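PDB 5J8N: exodeoxyribonuclease III from Methanosarcina mazei, which probably cleaves DNA at abasic sites and trims double-stranded DNA from its 3' ends, using magnesium or manganese ions. Local coordinates for residues A[150-155]-A[221-226]; A[156-161]-A[176-181]; A[86-91]-A[129-134]; A[66-71]-A[92-97]. The protein carries 3 engineered substitutions. All coordinates share one frame; numbering follows the deposited sequence. Where two conformers were deposited one is given.

In the fold
Along the chain, contact 4 (66-71 with 92-97) and contact 3 (86-91 with 129-134) come first, and their segments alternate. Contact 1 (150-155 with 221-226) follows, and both segments of contact 2 (156-161 with 176-181) fall between its two. The centres of contacts 3 and 4 lie about 13 Å apart, those of contacts 1 and 2 about 11 Å, and those of contacts 2 and 4 about 24 Å. Helix 119-141 joins the two groups: Tyr-129 bonds to Val-152 and Thr-154 of contact 1 and stacks on Trp-180. Contacts 1 and 4 border the predicted active site; contact 2 ties the loop after strand 146-149 to helix 175-186, and contact 3 packs helix 89-92 on helix 119-141.

Contact 1. Residues A[150-155]-A[221-226]; sequences GDVNTA and LDYVFV
Tyr-223 reaches across to the loop 150-155 and gives its hydroxyl to a backbone carbonyl. The OH to Thr-154 O distance is 2.8 Å, and that oxygen lies at the ring edge, near the ring plane. CG of Tyr-223 is anti to the carbonyl carbon (chi1 -58°), and the ring passes Val-152 on its way to Thr-154. Val-152 crosses it at about a right angle, with CG2 3.4 Å from Tyr-223 CD1. Val-152 CG2 also meets the edge of the Phe-225 ring, 3.6 Å from Phe-225 CE2. A leucine in place of Tyr-223 would probably leave Thr-154 O without this donor and the turn after Val-152 less firmly tied to the strand.

The backbones form a short antiparallel pairing within strand 218-227, in one of the two sheets of the DNase I-like fold. Gly-150 and Tyr-223 are its hydrogen-bonded pair, with Gly-150 N 3.1 Å from Tyr-223 O. Val-152 N then bonds to Leu-221 O at 2.8 Å.

Asp-151 and Asp-222 form the neighbouring non-hydrogen-bonded pair, and both carboxylates rise from the same face. Both residues are predicted to serve catalysis. Asp-151 OD1 and Asp-222 OD1 are 4.0 Å apart, with carboxylate planes turned by 48°. Separate partners hold the other oxygens: Asn-10 bonds to Asp-151 OD2, while Ser-204 and His-248 bond to Asp-222 OD2. Asp-151 CG is anti to its backbone N (chi1 175°), which lays OD1 alongside Leu-221 CB at 3.7 Å. Leu-221 CD2 packs against the Thr-154 backbone, 3.7 Å from Thr-154 C.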
# COMPACT_ATOMS: atom_id res chain seq x y z
N GLY A 150 -0.23 1.23 -1.01
CA GLY A 150 -0.50 0.09 -0.15
C GLY A 150 -1.19 -1.00 -0.91
O GLY A 150 -1.18 -1.09 -2.15
N ASP A 151 -1.74 -1.91 -0.11
CA ASP A 151 -2.34 -3.15 -0.58
C ASP A 151 -3.82 -2.92 -0.66
O ASP A 151 -4.50 -2.85 0.38
CB ASP A 151 -1.97 -4.25 0.39
CG ASP A 151 -2.60 -5.56 0.12
OD1 ASP A 151 -3.30 -5.73 -0.90
OD2 ASP A 151 -2.40 -6.49 0.96
N VAL A 152 -4.31 -2.77 -1.89
CA VAL A 152 -5.72 -2.49 -2.14
C VAL A 152 -6.53 -3.79 -2.02
O VAL A 152 -7.75 -3.76 -1.88
CB VAL A 152 -5.83 -1.84 -3.53
CG1 VAL A 152 -7.28 -1.63 -3.97
CG2 VAL A 152 -5.06 -0.52 -3.52
N ASN A 153 -5.86 -4.96 -2.12
CA ASN A 153 -6.56 -6.25 -2.05
C ASN A 153 -7.59 -6.43 -3.15
O ASN A 153 -8.49 -7.28 -3.02
CB ASN A 153 -7.17 -6.50 -0.65
CG ASN A 153 -6.26 -7.32 0.24
OD1 ASN A 153 -5.79 -8.38 -0.18
ND2 ASN A 153 -5.93 -6.80 1.42
N THR A 154 -7.38 -5.73 -4.28
CA THR A 154 -8.20 -5.89 -5.48
C THR A 154 -7.33 -5.72 -6.71
O THR A 154 -6.45 -4.82 -6.69
CB THR A 154 -9.36 -4.83 -5.52
OG1 THR A 154 -10.20 -5.02 -4.38
CG2 THR A 154 -10.23 -4.98 -6.77
N ALA A 155 -7.53 -6.58 -7.71
CA ALA A 155 -6.92 -6.41 -9.04
C ALA A 155 -7.92 -5.63 -9.88
O ALA A 155 -9.05 -6.08 -10.07
CB ALA A 155 -6.61 -7.82 -9.66
N LEU A 221 -2.11 -6.43 -6.63
CA LEU A 221 -2.91 -5.97 -5.49
C LEU A 221 -2.37 -4.71 -4.86
O LEU A 221 -3.06 -4.09 -4.05
CB LEU A 221 -2.96 -7.04 -4.39
CG LEU A 221 -3.47 -8.41 -4.88
CD1 LEU A 221 -3.52 -9.38 -3.72
CD2 LEU A 221 -4.90 -8.26 -5.47
N ASP A 222 -1.11 -4.37 -5.20
CA ASP A 222 -0.40 -3.27 -4.53
C ASP A 222 -0.19 -2.17 -5.53
O ASP A 222 0.23 -2.42 -6.67
CB ASP A 222 0.94 -3.78 -3.97
CG ASP A 222 0.71 -4.91 -3.02
OD1 ASP A 222 0.39 -4.63 -1.84
OD2 ASP A 222 0.77 -6.08 -3.46
N TYR A 223 -0.42 -0.93 -5.09
CA TYR A 223 -0.46 0.22 -5.99
C TYR A 223 0.14 1.45 -5.32
O TYR A 223 0.19 1.52 -4.08
CB TYR A 223 -1.91 0.57 -6.34
CG TYR A 223 -2.76 -0.50 -6.98
CD1 TYR A 223 -3.28 -1.56 -6.23
CD2 TYR A 223 -3.13 -0.39 -8.33
CE1 TYR A 223 -4.09 -2.53 -6.81
CE2 TYR A 223 -3.94 -1.37 -8.94
CZ TYR A 223 -4.44 -2.41 -8.13
OH TYR A 223 -5.29 -3.32 -8.73
N VAL A 224 0.54 2.40 -6.13
CA VAL A 224 0.71 3.76 -5.61
C VAL A 224 -0.13 4.64 -6.48
O VAL A 224 0.05 4.72 -7.71
CB VAL A 224 2.18 4.25 -5.55
CG1 VAL A 224 2.23 5.59 -4.82
CG2 VAL A 224 3.10 3.23 -4.85
N PHE A 225 -1.09 5.34 -5.89
CA PHE A 225 -1.94 6.30 -6.57
C PHE A 225 -1.48 7.70 -6.29
O PHE A 225 -0.93 7.98 -5.20
CB PHE A 225 -3.39 6.17 -6.12
CG PHE A 225 -3.92 4.77 -6.22
CD1 PHE A 225 -4.36 4.27 -7.45
CD2 PHE A 225 -3.97 3.99 -5.11
CE1 PHE A 225 -4.88 2.95 -7.53
CE2 PHE A 225 -4.49 2.68 -5.17
CZ PHE A 225 -4.91 2.16 -6.41
N VAL A 226 -1.66 8.58 -7.25
CA VAL A 226 -1.41 10.03 -6.99
C VAL A 226 -2.61 10.81 -7.43
O VAL A 226 -3.29 10.48 -8.41
CB VAL A 226 -0.13 10.55 -7.67
CG1 VAL A 226 1.11 9.79 -7.12
CG2 VAL A 226 -0.21 10.48 -9.22

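Contact 2. Residues A[156-161]-A[176-181]; sequences HKEIDL and EERAWM
The His-156 ring has Met-181 CB over one face and CG of its own neighbour Lys-157 over the opposite face. Both sit toward the rim. Met-181 CB makes a CH-pi contact at 3.9 Å from the ring centroid, and its closest ring atom is CD2 of His-156. The guanidinium of Arg-178 takes His-156 O at its edge, close to its plane. Arg-178 NE bonds to that oxygen at 3.0 Å with an N-H...O angle of 161°. The donor nevertheless stands 34° out of the carbonyl plane.

A bend at chi3 of Arg-178 (63°) brings NE back to His-156 O, while CB and CG of the same side chain run past it. Water 1 also donates to His-156 O, at 2.8 Å, and makes a weak bond with Arg-178 NH2. Two donors thus hold this carbonyl.

The contact joins helix 175-186 to the loop that follows strand 146-149, within the DNase I-like fold. Glu-158 to Asp-160 form a short 3-10 segment in that loop. Just ahead of it, Lys-157 N bonds to Asp-160 OD2 at 2.8 Å, through the anti lone pair of OD2. Asp-160 OD1 forms salt bridges with Arg-194 and Arg-220.

The Met-181 chain also bends at chi3, and SD and CE both lie 3.8 Å from His-156 CB. At the far end of the ring, NE2 of His-156 is hydrogen-bonded to Asp-182 on the same helix.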
# COMPACT_ATOMS: atom_id res chain seq x y z
N HIS A 156 -7.48 -4.48 -10.41
CA HIS A 156 -8.44 -3.55 -10.99
C HIS A 156 -9.08 -4.10 -12.25
O HIS A 156 -10.33 -4.11 -12.39
CB HIS A 156 -7.71 -2.23 -11.28
CG HIS A 156 -8.61 -1.15 -11.75
ND1 HIS A 156 -8.11 0.03 -12.29
CD2 HIS A 156 -9.95 -1.05 -11.80
CE1 HIS A 156 -9.13 0.80 -12.64
NE2 HIS A 156 -10.26 0.17 -12.36
N LYS A 157 -8.27 -4.56 -13.20
CA LYS A 157 -8.71 -4.94 -14.55
C LYS A 157 -8.26 -6.38 -14.82
O LYS A 157 -7.43 -6.94 -14.08
CB LYS A 157 -8.16 -3.98 -15.64
CG LYS A 157 -8.60 -2.54 -15.42
CD LYS A 157 -7.95 -1.62 -16.46
CE LYS A 157 -8.29 -0.16 -16.26
NZ LYS A 157 -9.60 0.18 -16.92
N GLU A 158 -8.80 -6.99 -15.87
CA GLU A 158 -8.42 -8.36 -16.23
C GLU A 158 -6.91 -8.46 -16.44
O GLU A 158 -6.32 -9.49 -16.08
CB GLU A 158 -9.18 -8.82 -17.48
CG GLU A 158 -10.68 -9.06 -17.17
CD GLU A 158 -11.41 -9.78 -18.28
OE1 GLU A 158 -10.73 -10.39 -19.13
OE2 GLU A 158 -12.67 -9.71 -18.30
N ILE A 159 -6.28 -7.41 -16.95
CA ILE A 159 -4.83 -7.45 -17.17
C ILE A 159 -4.08 -7.49 -15.83
O ILE A 159 -2.87 -7.80 -15.83
CB ILE A 159 -4.38 -6.25 -18.04
CG1 ILE A 159 -3.01 -6.43 -18.66
CG2 ILE A 159 -4.49 -4.92 -17.32
CD1 ILE A 159 -2.67 -5.29 -19.57
N ASP A 160 -4.76 -7.18 -14.71
CA ASP A 160 -4.08 -7.14 -13.42
C ASP A 160 -4.03 -8.48 -12.69
O ASP A 160 -3.56 -8.54 -11.56
CB ASP A 160 -4.73 -6.08 -12.54
CG ASP A 160 -4.54 -4.70 -13.11
OD1 ASP A 160 -3.34 -4.37 -13.36
OD2 ASP A 160 -5.51 -3.94 -13.34
N LEU A 161 -4.43 -9.57 -13.32
CA LEU A 161 -4.15 -10.89 -12.75
C LEU A 161 -4.03 -11.93 -13.84
O LEU A 161 -4.50 -11.74 -14.96
CB LEU A 161 -5.22 -11.32 -11.69
CG LEU A 161 -6.61 -11.75 -12.17
CD1 LEU A 161 -7.42 -12.35 -10.97
CD2 LEU A 161 -7.37 -10.53 -12.73
N GLU A 176 -18.01 -5.46 -8.12
CA GLU A 176 -18.25 -4.29 -7.30
C GLU A 176 -16.95 -3.69 -6.75
O GLU A 176 -16.84 -2.48 -6.55
CB GLU A 176 -19.21 -4.64 -6.17
CG GLU A 176 -18.76 -5.87 -5.36
CD GLU A 176 -19.38 -7.21 -5.81
OE1 GLU A 176 -19.71 -8.03 -4.90
OE2 GLU A 176 -19.58 -7.48 -7.03
N GLU A 177 -15.96 -4.53 -6.50
CA GLU A 177 -14.67 -4.04 -6.04
C GLU A 177 -13.94 -3.28 -7.17
O GLU A 177 -13.35 -2.19 -6.96
CB GLU A 177 -13.81 -5.18 -5.55
CG GLU A 177 -14.42 -5.88 -4.35
CD GLU A 177 -13.74 -7.20 -4.05
OE1 GLU A 177 -13.46 -7.96 -5.01
OE2 GLU A 177 -13.48 -7.46 -2.86
N ARG A 178 -13.95 -3.88 -8.36
CA ARG A 178 -13.35 -3.27 -9.55
C ARG A 178 -14.07 -1.95 -9.86
O ARG A 178 -13.39 -0.96 -10.22
CB ARG A 178 -13.44 -4.23 -10.71
CG ARG A 178 -12.66 -5.55 -10.45
CD ARG A 178 -12.98 -6.57 -11.52
NE ARG A 178 -12.54 -6.07 -12.83
CZ ARG A 178 -12.93 -6.57 -13.99
NH1 ARG A 178 -13.79 -7.61 -14.05
NH2 ARG A 178 -12.45 -6.05 -15.11
N ALA A 179 -15.39 -1.93 -9.67
CA ALA A 179 -16.20 -0.73 -9.98
C ALA A 179 -15.79 0.35 -8.99
O ALA A 179 -15.75 1.55 -9.35
CB ALA A 179 -17.69 -1.02 -9.89
N TRP A 180 -15.54 -0.02 -7.74
CA TRP A 180 -15.12 1.01 -6.79
C TRP A 180 -13.79 1.61 -7.24
O TRP A 180 -13.60 2.83 -7.14
CB TRP A 180 -15.02 0.48 -5.35
CG TRP A 180 -14.48 1.57 -4.48
CD1 TRP A 180 -15.19 2.59 -3.91
CD2 TRP A 180 -13.09 1.85 -4.19
NE1 TRP A 180 -14.33 3.46 -3.27
CE2 TRP A 180 -13.04 3.02 -3.42
CE3 TRP A 180 -11.91 1.18 -4.47
CZ2 TRP A 180 -11.84 3.55 -2.93
CZ3 TRP A 180 -10.70 1.70 -3.99
CH2 TRP A 180 -10.67 2.91 -3.24
N MET A 181 -12.84 0.79 -7.72
CA MET A 181 -11.58 1.34 -8.22
C MET A 181 -11.82 2.29 -9.39
O MET A 181 -11.19 3.35 -9.47
CB MET A 181 -10.66 0.22 -8.59
CG MET A 181 -10.16 -0.60 -7.35
SD MET A 181 -8.76 -1.65 -7.70
CE MET A 181 -7.49 -0.42 -7.91
O HOH W 1 -12.08 -3.15 -14.30

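Contact 3. Residues A[86-91]-A[129-134]; sequences MGIEVF and YDAFLD
Ala-131 meets three side chains of the segment 86-91 with its methyl group. Phe-91 CE2 comes closest, 3.6 Å from Ala-131 CB. Ile-88 CD1 reaches the same CB at 3.9 Å, and Met-86 CE stands 4.1 Å from it. This is apolar packing of the short helix 89-92 and its lead-in turn against the long helix 119-141 of the DNase I-like fold. The contact lies at the protein surface.

Met-86 goes further than the methyl of Ala-131. Its chain is extended through chi2, which carries the sulfur to the helix backbone. The bend at chi3 (-78°) then turns CE toward Ala-131. Met-86 SD lies 3.6 Å from Phe-132 CA and 4.2 Å from Phe-132 CB. The Phe-132 ring itself leads away from this contact. It packs on Leu-108 and Ile-110 of strand 106-111 and meets Phe-112 and Phe-184 edge-to-face.

The next shell sets the three apolar residues in place. Met-86 also touches Phe-128 and Tyr-135, which lie on the same long helix as Ala-131. Phe-91 meets Tyr-124 and Phe-128 edge-to-face. At the backbone angles of Gly-87 a side chain would strike the preceding carbonyl, and this glycine lets the chain turn between Met-86 and Ile-88. Ile-88 is the N-cap of the short helix. Its carbonyl oxygen accepts a bond from the backbone N of Phe-91, with Ile-88 O and Phe-91 N 3.0 Å apart.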
# COMPACT_ATOMS: atom_id res chain seq x y z
N MET A 86 -8.22 7.41 9.95
CA MET A 86 -9.04 8.40 9.26
C MET A 86 -9.93 9.22 10.17
O MET A 86 -10.59 10.17 9.72
CB MET A 86 -9.94 7.71 8.22
CG MET A 86 -9.20 7.16 7.07
SD MET A 86 -10.27 6.36 5.80
CE MET A 86 -10.65 4.75 6.52
N GLY A 87 -9.99 8.84 11.44
CA GLY A 87 -10.90 9.44 12.39
C GLY A 87 -12.28 8.81 12.47
O GLY A 87 -13.25 9.45 12.85
N ILE A 88 -12.35 7.53 12.10
CA ILE A 88 -13.61 6.77 12.22
C ILE A 88 -13.28 5.52 13.00
O ILE A 88 -12.51 4.69 12.51
CB ILE A 88 -14.19 6.40 10.85
CG1 ILE A 88 -14.53 7.69 10.07
CG2 ILE A 88 -15.42 5.48 11.01
CD1 ILE A 88 -14.78 7.46 8.63
N GLU A 89 -13.83 5.39 14.19
CA GLU A 89 -13.33 4.36 15.15
C GLU A 89 -13.40 2.96 14.56
O GLU A 89 -12.45 2.16 14.73
CB GLU A 89 -14.10 4.43 16.48
CG GLU A 89 -13.52 3.52 17.58
CD GLU A 89 -14.00 2.05 17.52
OE1 GLU A 89 -15.15 1.80 17.09
OE2 GLU A 89 -13.22 1.14 17.90
N VAL A 90 -14.48 2.61 13.87
CA VAL A 90 -14.65 1.23 13.43
C VAL A 90 -13.59 0.87 12.39
O VAL A 90 -13.24 -0.33 12.24
CB VAL A 90 -16.09 0.98 12.91
CG1 VAL A 90 -16.32 1.72 11.59
CG2 VAL A 90 -16.38 -0.49 12.78
N PHE A 91 -12.98 1.86 11.72
CA PHE A 91 -11.86 1.58 10.83
C PHE A 91 -10.53 1.82 11.52
O PHE A 91 -9.55 1.01 11.35
CB PHE A 91 -11.96 2.47 9.55
CG PHE A 91 -13.24 2.27 8.80
CD1 PHE A 91 -13.67 0.98 8.48
CD2 PHE A 91 -14.07 3.33 8.47
CE1 PHE A 91 -14.86 0.76 7.82
CE2 PHE A 91 -15.30 3.10 7.84
CZ PHE A 91 -15.71 1.80 7.52
N TYR A 129 -13.50 1.29 1.78
CA TYR A 129 -13.23 1.96 0.50
C TYR A 129 -14.02 3.29 0.46
O TYR A 129 -13.46 4.32 0.05
CB TYR A 129 -13.69 1.06 -0.65
CG TYR A 129 -12.73 0.00 -1.12
CD1 TYR A 129 -11.35 0.02 -0.80
CD2 TYR A 129 -13.20 -0.98 -1.97
CE1 TYR A 129 -10.46 -0.97 -1.33
CE2 TYR A 129 -12.33 -1.94 -2.52
CZ TYR A 129 -10.98 -1.92 -2.18
OH TYR A 129 -10.15 -2.88 -2.73
N ASP A 130 -15.30 3.28 0.84
CA ASP A 130 -16.12 4.50 0.76
C ASP A 130 -15.56 5.58 1.68
O ASP A 130 -15.46 6.75 1.30
CB ASP A 130 -17.55 4.17 1.17
CG ASP A 130 -18.31 3.39 0.12
OD1 ASP A 130 -17.91 3.46 -1.06
OD2 ASP A 130 -19.34 2.75 0.47
N ALA A 131 -15.18 5.19 2.90
CA ALA A 131 -14.64 6.16 3.86
C ALA A 131 -13.33 6.70 3.37
O ALA A 131 -13.07 7.88 3.48
CB ALA A 131 -14.48 5.53 5.25
N PHE A 132 -12.44 5.84 2.87
CA PHE A 132 -11.22 6.31 2.31
C PHE A 132 -11.42 7.29 1.16
O PHE A 132 -10.74 8.34 1.12
CB PHE A 132 -10.37 5.11 1.84
CG PHE A 132 -9.34 5.51 0.78
CD1 PHE A 132 -8.23 6.22 1.17
CD2 PHE A 132 -9.55 5.28 -0.57
CE1 PHE A 132 -7.27 6.66 0.21
CE2 PHE A 132 -8.63 5.75 -1.52
CZ PHE A 132 -7.54 6.46 -1.13
N LEU A 133 -12.35 6.99 0.25
CA LEU A 133 -12.52 7.88 -0.90
C LEU A 133 -12.99 9.25 -0.41
O LEU A 133 -12.49 10.29 -0.88
CB LEU A 133 -13.50 7.27 -1.89
CG LEU A 133 -13.72 8.13 -3.14
CD1 LEU A 133 -12.38 8.52 -3.76
CD2 LEU A 133 -14.61 7.36 -4.09
N ASP A 134 -13.88 9.27 0.56
CA ASP A 134 -14.33 10.57 1.05
C ASP A 134 -13.21 11.33 1.75
O ASP A 134 -13.09 12.56 1.60
CB ASP A 134 -15.53 10.41 2.00
CG ASP A 134 -16.82 10.02 1.28
OD1 ASP A 134 -16.90 10.11 0.04
OD2 ASP A 134 -17.75 9.57 1.94

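Contact 4. Residues A[66-71]-A[92-97]; sequences NGYSGV and DREGRF
Ser-69 makes the firm hydrogen bond of this contact, with OG donating to Glu-94 O at 2.7 Å. OG is anti to the backbone N (chi1 -176°), which brings it there. Two weaker bonds flank it. Gly-70 N reaches Gly-95 O at 3.1 Å, and Arg-96 NH2 reaches Tyr-68 OH at 2.9 Å with a 116° angle. Glu-94 O and Gly-95 O both belong to the type I beta turn Asp-92 to Gly-95. The Tyr-68 ring stands 85° from the guanidinium plane. Water 2 bonds to Tyr-68 OH and weakly to Glu-94 OE2.

Arg-96 NE and NH2 form a side-on salt bridge to Glu-94 OE1, NE at 2.9 Å, and Arg-121 is that oxygen's second charged partner. Ser-69 OG sits 4.0 Å over the centre of the guanidinium face. An alanine in place of Arg-96 would probably cost Glu-94 one of its charged partners and leave Tyr-68 freer to turn.

Val-71 packs on the opposite backbone, with CG1 3.8 Å from Arg-96 O.

The two loops lead into strands 71-75 and 97-101, in different sheets. Arg-96 NH1 bonds to the carbonyl of Tyr-111, a predicted active-site residue ending strand 106-111, and Arg-96 packs on Phe-128 of helix 119-141.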
# COMPACT_ATOMS: atom_id res chain seq x y z
N ASN A 66 -4.48 -8.39 18.44
CA ASN A 66 -3.07 -8.74 18.39
C ASN A 66 -2.76 -9.66 17.20
O ASN A 66 -3.60 -10.48 16.82
CB ASN A 66 -2.66 -9.44 19.66
CG ASN A 66 -2.96 -8.60 20.87
OD1 ASN A 66 -2.66 -7.40 20.87
ND2 ASN A 66 -3.58 -9.20 21.89
N GLY A 67 -1.60 -9.48 16.58
CA GLY A 67 -1.17 -10.27 15.44
C GLY A 67 -1.93 -10.03 14.14
O GLY A 67 -2.10 -10.93 13.27
N TYR A 68 -2.43 -8.81 13.96
CA TYR A 68 -3.35 -8.53 12.89
C TYR A 68 -3.06 -7.20 12.27
O TYR A 68 -2.88 -6.24 13.00
CB TYR A 68 -4.76 -8.51 13.50
CG TYR A 68 -5.90 -8.30 12.53
CD1 TYR A 68 -6.23 -9.31 11.63
CD2 TYR A 68 -6.63 -7.12 12.52
CE1 TYR A 68 -7.25 -9.13 10.70
CE2 TYR A 68 -7.66 -6.97 11.63
CZ TYR A 68 -7.98 -7.97 10.76
OH TYR A 68 -9.04 -7.80 9.89
N SER A 69 -3.13 -7.11 10.95
CA SER A 69 -3.10 -5.84 10.26
C SER A 69 -1.86 -5.03 10.69
O SER A 69 -0.79 -5.62 10.89
CB SER A 69 -4.44 -5.13 10.52
OG SER A 69 -4.51 -3.91 9.78
N GLY A 70 -1.95 -3.72 10.82
CA GLY A 70 -0.82 -2.86 11.21
C GLY A 70 -0.08 -2.35 10.00
O GLY A 70 0.15 -3.06 9.00
N VAL A 71 0.31 -1.07 10.05
CA VAL A 71 1.11 -0.46 8.98
C VAL A 71 2.19 0.43 9.56
O VAL A 71 2.07 0.88 10.71
CB VAL A 71 0.28 0.36 7.96
CG1 VAL A 71 -0.79 -0.47 7.29
CG2 VAL A 71 -0.35 1.61 8.60
N ASP A 92 -10.42 2.85 12.35
CA ASP A 92 -9.13 3.17 12.98
C ASP A 92 -8.70 2.02 13.89
O ASP A 92 -7.47 1.75 13.97
CB ASP A 92 -9.21 4.50 13.78
CG ASP A 92 -9.48 5.72 12.89
OD1 ASP A 92 -9.54 5.60 11.70
OD2 ASP A 92 -9.67 6.79 13.49
N ARG A 93 -9.63 1.30 14.48
CA ARG A 93 -9.28 0.28 15.47
C ARG A 93 -8.60 -0.94 14.81
O ARG A 93 -8.11 -1.83 15.51
CB ARG A 93 -10.52 -0.16 16.26
CG ARG A 93 -11.38 -1.26 15.62
CD ARG A 93 -12.42 -1.91 16.61
NE ARG A 93 -13.63 -1.10 16.80
CZ ARG A 93 -14.88 -1.51 16.60
NH1 ARG A 93 -15.15 -2.74 16.18
NH2 ARG A 93 -15.89 -0.68 16.82
N GLU A 94 -8.60 -1.00 13.48
CA GLU A 94 -7.93 -2.10 12.79
C GLU A 94 -6.53 -1.75 12.32
O GLU A 94 -5.85 -2.59 11.75
CB GLU A 94 -8.79 -2.60 11.63
CG GLU A 94 -10.07 -3.27 12.14
CD GLU A 94 -10.71 -4.22 11.13
OE1 GLU A 94 -10.19 -4.44 10.01
OE2 GLU A 94 -11.85 -4.69 11.46
N GLY A 95 -6.07 -0.54 12.59
CA GLY A 95 -4.66 -0.20 12.32
C GLY A 95 -4.23 -0.37 10.90
O GLY A 95 -3.10 -0.87 10.62
N ARG A 96 -5.05 0.14 9.98
CA ARG A 96 -4.85 -0.02 8.55
C ARG A 96 -4.40 1.22 7.83
O ARG A 96 -4.19 1.15 6.63
CB ARG A 96 -6.18 -0.46 7.90
CG ARG A 96 -6.65 -1.81 8.33
CD ARG A 96 -7.99 -2.09 7.64
NE ARG A 96 -8.34 -3.42 8.09
CZ ARG A 96 -7.81 -4.51 7.59
NH1 ARG A 96 -6.97 -4.43 6.56
NH2 ARG A 96 -8.15 -5.70 8.11
N PHE A 97 -4.27 2.36 8.53
CA PHE A 97 -4.16 3.65 7.86
C PHE A 97 -3.20 4.52 8.62
O PHE A 97 -3.38 4.79 9.81
CB PHE A 97 -5.55 4.28 7.81
CG PHE A 97 -5.63 5.60 7.13
CD1 PHE A 97 -5.26 6.75 7.79
CD2 PHE A 97 -6.12 5.68 5.81
CE1 PHE A 97 -5.41 8.05 7.13
CE2 PHE A 97 -6.27 6.93 5.18
CZ PHE A 97 -5.87 8.07 5.85
O HOH W 2 -11.14 -7.33 11.97